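Local coordinates for protein type II restriction enzyme MspI (Moraxella sp., PDB 1SA3) that recognises the double-stranded DNA sequence 5'-CCGG-3' and cleaves it after the first C, leaving fragments with 5'-phosphates, at residues L113-I118 / H200-I205; S83-G88 / T98-R103; R2-S7 / N54-E59; E59-S64 / R212-V217. One frame throughout, in Å; residues are numbered along the deposited sequence.

Contact 1: L113-I118 / H200-I205; sequences LVPLNI and HPDLLI
Strands 111-121 and 203-210 run parallel as neighbours in the mixed sheet of this PDDEXK-type nuclease, and residues 200-205 lead into that pairing. His200 brings its carbonyl O against the ring of Pro115, 3.0 Å from CG, while its imidazole turns elsewhere, ND1 bonding to Thr188. Pro201 lays CB against CB of Asn117. At Asp202 the backbone N gives a nearly straight bond of 2.8 Å to Pro115 O, reaching it from above the carbonyl plane. Its carboxylate crosses obliquely beside the proline ring, OD2 lying near CD, and this same oxygen is held by Gly196 N and by a salt bridge to Arg112. Leu203 returns its O to Asn117 N, and its CD1 touches both Val114 CG1 (3.8 Å) and Leu116 CD2 (3.9 Å). On the other face of the sheet, Leu204 CD2 rests on Asn117 CB. Ile205 lies alongside Ile118, both chains pointing the same way, and its CD1 also meets Leu116 CD1. Its N bonds to Asn117 O at 2.9 Å, almost along the C=O axis. Asn117 ND2 bonds to Lys97 O, and a water lies 3.0 Å from Ile205 O and 2.9 Å from Asn117 OD1.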
# COMPACT_ATOMS: atom_id res chain seq x y z
N LEU E 113 3.49 13.95 10.79
CA LEU E 113 2.49 12.89 10.85
C LEU E 113 2.77 12.00 9.65
O LEU E 113 3.03 12.51 8.55
CB LEU E 113 1.08 13.46 10.75
CG LEU E 113 -0.05 12.43 10.77
CD1 LEU E 113 -0.11 11.76 12.14
CD2 LEU E 113 -1.37 13.11 10.43
N VAL E 114 2.76 10.69 9.85
CA VAL E 114 3.02 9.76 8.76
C VAL E 114 1.89 8.76 8.56
O VAL E 114 1.85 7.72 9.23
CB VAL E 114 4.32 8.95 9.00
CG1 VAL E 114 4.68 8.17 7.73
CG2 VAL E 114 5.45 9.87 9.40
N PRO E 115 0.94 9.07 7.66
CA PRO E 115 -0.18 8.16 7.40
C PRO E 115 0.40 6.94 6.69
O PRO E 115 1.29 7.05 5.84
CB PRO E 115 -1.11 8.99 6.51
CG PRO E 115 -0.16 9.90 5.80
CD PRO E 115 0.76 10.33 6.91
N LEU E 116 -0.10 5.76 7.06
CA LEU E 116 0.41 4.52 6.50
C LEU E 116 -0.64 3.62 5.90
O LEU E 116 -1.80 3.63 6.32
CB LEU E 116 1.12 3.71 7.59
CG LEU E 116 2.03 4.36 8.64
CD1 LEU E 116 2.16 3.41 9.83
CD2 LEU E 116 3.39 4.67 8.04
N ASN E 117 -0.23 2.83 4.92
CA ASN E 117 -1.11 1.82 4.34
C ASN E 117 -0.32 0.54 4.62
O ASN E 117 0.86 0.44 4.28
CB ASN E 117 -1.29 2.01 2.84
CG ASN E 117 -2.18 0.94 2.23
OD1 ASN E 117 -1.70 -0.11 1.81
ND2 ASN E 117 -3.49 1.19 2.21
N ILE E 118 -0.97 -0.44 5.25
CA ILE E 118 -0.29 -1.68 5.62
C ILE E 118 -1.00 -2.91 5.11
O ILE E 118 -2.21 -3.04 5.29
CB ILE E 118 -0.17 -1.78 7.15
CG1 ILE E 118 0.40 -0.48 7.71
CG2 ILE E 118 0.73 -2.98 7.54
CD1 ILE E 118 0.45 -0.40 9.24
N HIS E 200 -4.32 10.67 2.98
CA HIS E 200 -3.49 10.01 1.96
C HIS E 200 -2.22 9.40 2.57
O HIS E 200 -1.38 10.12 3.12
CB HIS E 200 -3.09 11.03 0.89
CG HIS E 200 -4.25 11.78 0.32
ND1 HIS E 200 -5.22 11.18 -0.46
CD2 HIS E 200 -4.65 13.06 0.50
CE1 HIS E 200 -6.16 12.06 -0.74
NE2 HIS E 200 -5.84 13.21 -0.17
N PRO E 201 -2.06 8.07 2.47
CA PRO E 201 -0.88 7.40 3.02
C PRO E 201 0.42 7.93 2.41
O PRO E 201 0.47 8.20 1.21
CB PRO E 201 -1.09 5.93 2.65
CG PRO E 201 -2.56 5.82 2.40
CD PRO E 201 -2.92 7.12 1.74
N ASP E 202 1.45 8.06 3.24
CA ASP E 202 2.76 8.53 2.80
C ASP E 202 3.74 7.38 2.60
O ASP E 202 4.73 7.51 1.87
CB ASP E 202 3.37 9.50 3.83
CG ASP E 202 2.72 10.86 3.80
OD1 ASP E 202 2.03 11.17 2.81
OD2 ASP E 202 2.92 11.64 4.76
N LEU E 203 3.46 6.26 3.26
CA LEU E 203 4.31 5.08 3.16
C LEU E 203 3.47 3.85 2.91
O LEU E 203 2.38 3.72 3.46
CB LEU E 203 5.09 4.87 4.47
CG LEU E 203 6.14 5.88 4.93
CD1 LEU E 203 6.73 5.39 6.25
CD2 LEU E 203 7.23 6.03 3.88
N LEU E 204 3.98 2.94 2.09
CA LEU E 204 3.29 1.69 1.79
C LEU E 204 4.15 0.60 2.42
O LEU E 204 5.30 0.38 2.02
CB LEU E 204 3.18 1.48 0.28
CG LEU E 204 2.61 2.66 -0.50
CD1 LEU E 204 2.57 2.32 -1.99
CD2 LEU E 204 1.20 3.01 0.02
N ILE E 205 3.59 -0.05 3.43
CA ILE E 205 4.27 -1.11 4.16
C ILE E 205 3.72 -2.45 3.69
O ILE E 205 2.52 -2.67 3.74
CB ILE E 205 4.03 -0.97 5.69
CG1 ILE E 205 4.57 0.38 6.16
CG2 ILE E 205 4.69 -2.11 6.46
CD1 ILE E 205 4.35 0.65 7.65
O HOH W 1 0.94 -1.27 1.62

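Contact 2: S83-G88 / T98-R103; sequences SDTDLG and TDATIR. With NA (sodium ion), chain G.
This is an antiparallel strand pairing at the edge of the central sheet, where strand 77-84 meets strand 100-106 and their ends open into the metal site. Ser83 and Thr101 form a hydrogen-bonded pair, with Ser83 N to Thr101 O and Thr101 N to Ser83 O both 2.9 Å. Asp84 and Ala100 form the next, non-hydrogen-bonded pair, their side chains diverging; there Asp99 and Ala100 both face Leu116 in a classic beta bulge, and Thr85 N reaches Asp99 O from above the carbonyl plane. Asp84 has CG anti to its backbone N (chi1 172°), which carries OD2 to the sodium ion at 2.4 Å. Asp99 O binds the same ion at 2.7 Å, and Glu35 and two waters join the coordination. One of these waters donates to Thr85 O, the other to Asp99 OD1, while Asp99 OD2 accepts from Ile118 N; these last two bonds probably hold the carboxylate in place. Asp99 also packs on a phosphate of the bound DNA. On the side of Ser83 and Thr101, another water joins three hydroxyls, 2.6 Å from Thr85 OG1 and 2.7 Å from Thr101 OG1, with Ser83 OG the third. Asp84 OD2 and Asp99 O are 3.1 Å apart and not hydrogen-bonded; both bind the sodium ion, which probably offsets their repulsion and would favour an ionised Asp84.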
# COMPACT_ATOMS: atom_id res chain seq x y z
N SER E 83 -1.26 5.12 16.00
CA SER E 83 -2.64 4.72 16.20
C SER E 83 -3.32 4.25 14.93
O SER E 83 -2.94 4.65 13.82
CB SER E 83 -3.45 5.87 16.79
OG SER E 83 -3.71 6.86 15.81
N ASP E 84 -4.32 3.40 15.11
CA ASP E 84 -5.13 2.88 14.03
C ASP E 84 -5.87 4.10 13.47
O ASP E 84 -6.16 5.03 14.21
CB ASP E 84 -6.14 1.87 14.57
CG ASP E 84 -7.15 1.43 13.53
OD1 ASP E 84 -8.34 1.32 13.88
OD2 ASP E 84 -6.75 1.18 12.37
N THR E 85 -6.17 4.09 12.18
CA THR E 85 -6.88 5.20 11.58
C THR E 85 -8.29 4.78 11.20
O THR E 85 -8.48 3.84 10.44
CB THR E 85 -6.16 5.72 10.32
OG1 THR E 85 -4.86 6.20 10.68
CG2 THR E 85 -6.95 6.86 9.67
N ASP E 86 -9.27 5.48 11.74
CA ASP E 86 -10.66 5.17 11.44
C ASP E 86 -11.39 6.50 11.46
O ASP E 86 -11.88 6.94 12.49
CB ASP E 86 -11.22 4.21 12.48
CG ASP E 86 -12.69 3.93 12.28
OD1 ASP E 86 -13.12 3.80 11.12
OD2 ASP E 86 -13.40 3.82 13.30
N LEU E 87 -11.45 7.13 10.29
CA LEU E 87 -12.08 8.44 10.16
C LEU E 87 -13.59 8.38 9.98
O LEU E 87 -14.30 9.36 10.24
CB LEU E 87 -11.44 9.19 8.99
CG LEU E 87 -9.91 9.18 9.03
CD1 LEU E 87 -9.36 9.92 7.82
CD2 LEU E 87 -9.43 9.81 10.33
N GLY E 88 -14.08 7.23 9.52
CA GLY E 88 -15.51 7.07 9.32
C GLY E 88 -16.08 7.99 8.26
O GLY E 88 -17.24 8.40 8.35
N THR E 98 -5.63 5.25 4.24
CA THR E 98 -4.80 5.27 5.43
C THR E 98 -5.25 4.26 6.48
O THR E 98 -6.36 4.36 7.01
CB THR E 98 -4.77 6.69 6.04
OG1 THR E 98 -4.30 7.61 5.05
CG2 THR E 98 -3.85 6.74 7.24
N ASP E 99 -4.38 3.30 6.79
CA ASP E 99 -4.70 2.27 7.77
C ASP E 99 -4.31 2.65 9.18
O ASP E 99 -4.92 2.18 10.14
CB ASP E 99 -3.98 0.95 7.43
CG ASP E 99 -4.51 0.30 6.17
OD1 ASP E 99 -5.74 0.27 6.01
OD2 ASP E 99 -3.70 -0.19 5.35
N ALA E 100 -3.29 3.49 9.31
CA ALA E 100 -2.80 3.90 10.61
C ALA E 100 -1.83 5.06 10.45
O ALA E 100 -1.43 5.38 9.33
CB ALA E 100 -2.08 2.74 11.28
N THR E 101 -1.45 5.67 11.56
CA THR E 101 -0.52 6.78 11.53
C THR E 101 0.51 6.71 12.64
O THR E 101 0.29 6.08 13.69
CB THR E 101 -1.24 8.14 11.65
OG1 THR E 101 -1.88 8.24 12.93
CG2 THR E 101 -2.29 8.29 10.57
N ILE E 102 1.66 7.34 12.40
CA ILE E 102 2.74 7.45 13.38
C ILE E 102 3.07 8.94 13.38
O ILE E 102 3.16 9.55 12.30
CB ILE E 102 4.02 6.70 12.95
CG1 ILE E 102 3.75 5.21 12.82
CG2 ILE E 102 5.16 6.97 13.96
CD1 ILE E 102 4.94 4.44 12.28
N ARG E 103 3.20 9.53 14.56
CA ARG E 103 3.57 10.94 14.64
C ARG E 103 4.92 11.04 15.35
O ARG E 103 5.10 10.50 16.44
CB ARG E 103 2.53 11.75 15.42
CG ARG E 103 2.97 13.20 15.66
CD ARG E 103 1.91 14.01 16.40
NE ARG E 103 0.69 14.18 15.61
CZ ARG E 103 0.58 14.96 14.55
NH1 ARG E 103 1.61 15.68 14.11
NH2 ARG E 103 -0.58 15.02 13.90
NA NA G . -6.40 -0.03 10.39
O HOH W 2 -4.34 7.25 13.04
O HOH W 3 -8.05 1.36 9.60
O HOH W 4 -6.70 -1.10 8.26

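Contact 3: R2-S7 / N54-E59; sequences RTELLS and NAFPQE
The Phe56 ring meets the carboxylate of Glu4 at its edge: OE2 lies in the ring plane, 3.7 Å from CE2, and the two flat groups are nearly coplanar, 6° apart. Tyr51 packs on the same phenyl edge-to-face. The extended Glu4 chain, CG anti to the backbone N, makes this reach possible from the first turn of helix 4-12. Deeper in, the start of that helix joins the start of helix 57-69. Thr3 is the N-cap of helix 4-12; with OG1 between the backbone N and the carbonyl carbon (chi1 62°), the hydroxyl accepts from Leu6 N at 3.1 Å in an almost straight bond. Thr3 OG1 also donates, tip to tip, to the syn lone pair of Glu59 OE1 at 2.7 Å. Glu59 bends at chi2 (79°) to get there, and OE1 takes a further bond from Tyr37. A water bridges the other oxygen, OE2, to Leu5 N. Gln58 lays CB 3.8 Å from Thr3 CG2, and its NE2 touches Leu6 CD1 while bonding to Tyr37. The buried Glu59 carboxylate therefore faces the amino end of helix 4-12, contacting one amide through Thr3 and another through water, an arrangement that would favour its charged form.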
# COMPACT_ATOMS: atom_id res chain seq x y z
N ARG E 2 9.56 -15.74 14.84
CA ARG E 2 8.54 -15.33 15.80
C ARG E 2 9.27 -14.78 17.00
O ARG E 2 9.53 -15.48 17.97
CB ARG E 2 7.66 -16.50 16.23
CG ARG E 2 6.59 -16.86 15.23
CD ARG E 2 5.34 -17.32 15.94
NE ARG E 2 4.41 -17.97 15.03
CZ ARG E 2 3.28 -18.54 15.42
NH1 ARG E 2 2.93 -18.54 16.70
NH2 ARG E 2 2.49 -19.13 14.53
N THR E 3 9.61 -13.50 16.90
CA THR E 3 10.31 -12.80 17.96
C THR E 3 9.42 -12.73 19.17
O THR E 3 8.27 -13.18 19.14
CB THR E 3 10.63 -11.38 17.54
OG1 THR E 3 9.39 -10.70 17.30
CG2 THR E 3 11.46 -11.38 16.28
N GLU E 4 9.95 -12.15 20.24
CA GLU E 4 9.21 -12.00 21.48
C GLU E 4 7.91 -11.23 21.20
O GLU E 4 6.84 -11.63 21.64
CB GLU E 4 10.05 -11.25 22.50
CG GLU E 4 9.47 -11.23 23.90
CD GLU E 4 10.25 -10.35 24.87
OE1 GLU E 4 10.09 -10.53 26.10
OE2 GLU E 4 11.02 -9.48 24.41
N LEU E 5 8.02 -10.12 20.48
CA LEU E 5 6.85 -9.31 20.17
C LEU E 5 5.87 -10.03 19.25
O LEU E 5 4.67 -10.05 19.52
CB LEU E 5 7.26 -7.98 19.52
CG LEU E 5 6.12 -7.04 19.11
CD1 LEU E 5 5.26 -6.68 20.33
CD2 LEU E 5 6.70 -5.79 18.47
N LEU E 6 6.37 -10.62 18.17
CA LEU E 6 5.48 -11.31 17.23
C LEU E 6 4.83 -12.51 17.89
O LEU E 6 3.67 -12.81 17.62
CB LEU E 6 6.23 -11.76 15.98
CG LEU E 6 6.15 -10.87 14.74
CD1 LEU E 6 6.67 -11.66 13.54
CD2 LEU E 6 4.70 -10.41 14.49
N SER E 7 5.58 -13.20 18.74
CA SER E 7 5.03 -14.37 19.42
C SER E 7 3.85 -13.92 20.26
O SER E 7 2.82 -14.59 20.31
CB SER E 7 6.09 -15.02 20.32
OG SER E 7 5.53 -16.14 21.00
N ASN E 54 20.34 -3.95 18.25
CA ASN E 54 20.78 -5.27 17.83
C ASN E 54 20.22 -6.36 18.74
O ASN E 54 20.43 -7.55 18.49
CB ASN E 54 22.30 -5.34 17.82
CG ASN E 54 22.91 -4.51 16.71
OD1 ASN E 54 24.11 -4.25 16.71
ND2 ASN E 54 22.08 -4.10 15.75
N ALA E 55 19.53 -5.96 19.81
CA ALA E 55 18.92 -6.92 20.72
C ALA E 55 17.63 -7.47 20.11
O ALA E 55 17.12 -8.52 20.53
CB ALA E 55 18.63 -6.27 22.06
N PHE E 56 17.09 -6.76 19.12
CA PHE E 56 15.86 -7.18 18.42
C PHE E 56 16.10 -6.96 16.93
O PHE E 56 15.53 -6.05 16.32
CB PHE E 56 14.66 -6.35 18.87
CG PHE E 56 14.35 -6.48 20.33
CD1 PHE E 56 14.92 -5.63 21.26
CD2 PHE E 56 13.50 -7.49 20.78
CE1 PHE E 56 14.65 -5.77 22.62
CE2 PHE E 56 13.22 -7.64 22.13
CZ PHE E 56 13.80 -6.78 23.06
N PRO E 57 16.94 -7.80 16.32
CA PRO E 57 17.31 -7.74 14.91
C PRO E 57 16.16 -7.59 13.91
O PRO E 57 16.29 -6.89 12.91
CB PRO E 57 18.08 -9.04 14.70
CG PRO E 57 18.66 -9.30 16.04
CD PRO E 57 17.51 -9.00 16.95
N GLN E 58 15.04 -8.25 14.18
CA GLN E 58 13.91 -8.17 13.27
C GLN E 58 13.19 -6.83 13.39
O GLN E 58 12.97 -6.16 12.39
CB GLN E 58 12.94 -9.34 13.50
CG GLN E 58 11.74 -9.36 12.54
CD GLN E 58 11.09 -10.73 12.47
OE1 GLN E 58 11.70 -11.70 12.02
NE2 GLN E 58 9.84 -10.82 12.92
N GLU E 59 12.83 -6.44 14.60
CA GLU E 59 12.15 -5.16 14.77
C GLU E 59 13.07 -4.00 14.40
O GLU E 59 12.60 -2.94 14.00
CB GLU E 59 11.63 -5.01 16.21
CG GLU E 59 10.39 -5.86 16.50
CD GLU E 59 10.71 -7.33 16.76
OE1 GLU E 59 9.85 -8.19 16.49
OE2 GLU E 59 11.82 -7.62 17.26
O HOH W 5 10.79 -8.93 19.66

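Contact 4: E59-S64 / R212-V217; sequences EKDISS and REYVDV
Helix 59-64 and strand 213-217 run in broadly the same direction, their axes 29° apart and 9.3 Å at closest approach. Between them Ile62 provides the apolar contact. Its CG1, anti to the carbonyl carbon (chi1 -64°), crosses Val217 at about a right angle and comes 3.9 Å from Val217 CG1. Toward Tyr214 the isoleucine reaches tip to tip, with CG1 3.7 Å from the phenol OH and CD1 near CE1. Tyr37 of helix 23-41 also packs on Ile62, while Ile205 and Phe207 of the neighbouring strand touch Val217. The helix thus packs on one face of the five-stranded sheet of the PDDEXK nuclease fold, over its edge strand 213-221, where Val215 and Asp216 both face Gln208 in a classic beta bulge. The backbone N of Asp216 lies over one face of the Tyr214 ring, offset toward the rim. The ring's hydroxyl joins a water lying at the ring edge, in plane and 2.7 Å from OH. This water donates to Asp61 OD2 at 2.6 Å and, weakly, to Asp216 OD1. The two aspartate side chains cross at about a right angle, their carboxylate planes 33° apart, and Asp61 OD2 lies 3.8 Å from Asp216 OD1, a closeness of like charges probably eased by Lys65, whose NZ forms salt bridges to both oxygens. Asp216 OD1 also accepts a weak bond of 2.7 Å from Val217 N.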
# COMPACT_ATOMS: atom_id res chain seq x y z
N GLU E 59 12.83 -6.44 14.60
CA GLU E 59 12.15 -5.16 14.77
C GLU E 59 13.07 -4.00 14.40
O GLU E 59 12.60 -2.94 14.00
CB GLU E 59 11.63 -5.01 16.21
CG GLU E 59 10.39 -5.86 16.50
CD GLU E 59 10.71 -7.33 16.76
OE1 GLU E 59 9.85 -8.19 16.49
OE2 GLU E 59 11.82 -7.62 17.26
N LYS E 60 14.38 -4.21 14.53
CA LYS E 60 15.32 -3.15 14.17
C LYS E 60 15.29 -2.98 12.65
O LYS E 60 15.33 -1.86 12.14
CB LYS E 60 16.75 -3.49 14.60
CG LYS E 60 17.73 -2.35 14.30
CD LYS E 60 19.19 -2.71 14.54
CE LYS E 60 20.09 -1.51 14.23
NZ LYS E 60 21.54 -1.83 14.24
N ASP E 61 15.22 -4.10 11.93
CA ASP E 61 15.17 -4.05 10.47
C ASP E 61 13.90 -3.32 10.03
O ASP E 61 13.94 -2.49 9.13
CB ASP E 61 15.18 -5.46 9.86
CG ASP E 61 15.08 -5.44 8.34
OD1 ASP E 61 15.92 -4.79 7.68
OD2 ASP E 61 14.16 -6.08 7.78
N ILE E 62 12.78 -3.65 10.67
CA ILE E 62 11.49 -3.03 10.35
C ILE E 62 11.50 -1.53 10.66
O ILE E 62 11.18 -0.71 9.80
CB ILE E 62 10.36 -3.72 11.14
CG1 ILE E 62 10.26 -5.19 10.68
CG2 ILE E 62 9.04 -2.97 10.95
CD1 ILE E 62 9.37 -6.07 11.59
N SER E 63 11.89 -1.18 11.89
CA SER E 63 11.94 0.22 12.27
C SER E 63 12.94 1.04 11.43
O SER E 63 12.65 2.17 11.04
CB SER E 63 12.24 0.35 13.78
OG SER E 63 13.47 -0.25 14.13
N SER E 64 14.11 0.47 11.14
CA SER E 64 15.10 1.17 10.32
C SER E 64 14.59 1.40 8.90
O SER E 64 14.81 2.45 8.31
CB SER E 64 16.42 0.39 10.25
OG SER E 64 17.13 0.46 11.48
N ARG E 212 1.58 -18.47 6.96
CA ARG E 212 1.26 -17.78 8.21
C ARG E 212 2.42 -17.12 8.93
O ARG E 212 2.20 -16.42 9.92
CB ARG E 212 0.58 -18.74 9.19
CG ARG E 212 -0.73 -19.33 8.73
CD ARG E 212 -1.39 -20.05 9.89
NE ARG E 212 -2.71 -20.56 9.55
CZ ARG E 212 -3.58 -21.05 10.43
NH1 ARG E 212 -3.27 -21.09 11.72
NH2 ARG E 212 -4.76 -21.50 10.02
N GLU E 213 3.65 -17.31 8.45
CA GLU E 213 4.81 -16.73 9.14
C GLU E 213 5.51 -15.57 8.44
O GLU E 213 5.54 -15.50 7.22
CB GLU E 213 5.84 -17.83 9.41
CG GLU E 213 5.29 -19.04 10.16
CD GLU E 213 4.76 -18.70 11.54
OE1 GLU E 213 5.47 -18.01 12.30
OE2 GLU E 213 3.63 -19.12 11.87
N TYR E 214 6.09 -14.69 9.25
CA TYR E 214 6.83 -13.53 8.76
C TYR E 214 8.02 -13.95 7.91
O TYR E 214 8.76 -14.87 8.26
CB TYR E 214 7.35 -12.71 9.95
CG TYR E 214 8.19 -11.52 9.56
CD1 TYR E 214 7.60 -10.28 9.28
CD2 TYR E 214 9.59 -11.61 9.48
CE1 TYR E 214 8.37 -9.17 8.94
CE2 TYR E 214 10.37 -10.50 9.14
CZ TYR E 214 9.75 -9.29 8.87
OH TYR E 214 10.50 -8.17 8.56
N VAL E 215 8.22 -13.28 6.78
CA VAL E 215 9.36 -13.56 5.93
C VAL E 215 10.23 -12.32 5.85
O VAL E 215 11.43 -12.38 6.11
CB VAL E 215 8.93 -13.98 4.52
CG1 VAL E 215 10.16 -14.25 3.66
CG2 VAL E 215 8.07 -15.24 4.61
N ASP E 216 9.63 -11.19 5.50
CA ASP E 216 10.37 -9.93 5.39
C ASP E 216 9.35 -8.79 5.28
O ASP E 216 8.14 -9.02 5.32
CB ASP E 216 11.23 -9.95 4.12
CG ASP E 216 12.40 -8.98 4.18
OD1 ASP E 216 12.49 -8.20 5.15
OD2 ASP E 216 13.24 -8.99 3.25
N VAL E 217 9.84 -7.57 5.16
CA VAL E 217 8.96 -6.43 5.00
C VAL E 217 9.61 -5.45 4.04
O VAL E 217 10.84 -5.38 3.94
CB VAL E 217 8.69 -5.71 6.34
CG1 VAL E 217 9.96 -5.00 6.81
CG2 VAL E 217 7.54 -4.68 6.16
O HOH W 6 13.18 -8.39 8.40

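Contacts 1, 2 and 4 all reach the five-stranded mixed sheet. Contact 2 pairs its first two strands, contact 1 the third and fourth, their centres about 9 Å apart and joined by backbone bonds between Leu116 and the Asp99-Ala100 bulge. Contact 4 sets helix 57-69 against the last strand, its centre about 17 Å from that of contact 1, though Val217 touches Ile205. Contact 3, its centre about 9 Å from that of contact 4, shares Glu59 and that helix with it. Along the chain contact 3 closes first; contact 2, then contact 1, fall between the segments of contact 4. The sheet thus carries the metal site at contact 2, while helix 57-69 covers strands 203-210 and 213-221 and links them to the amino terminus.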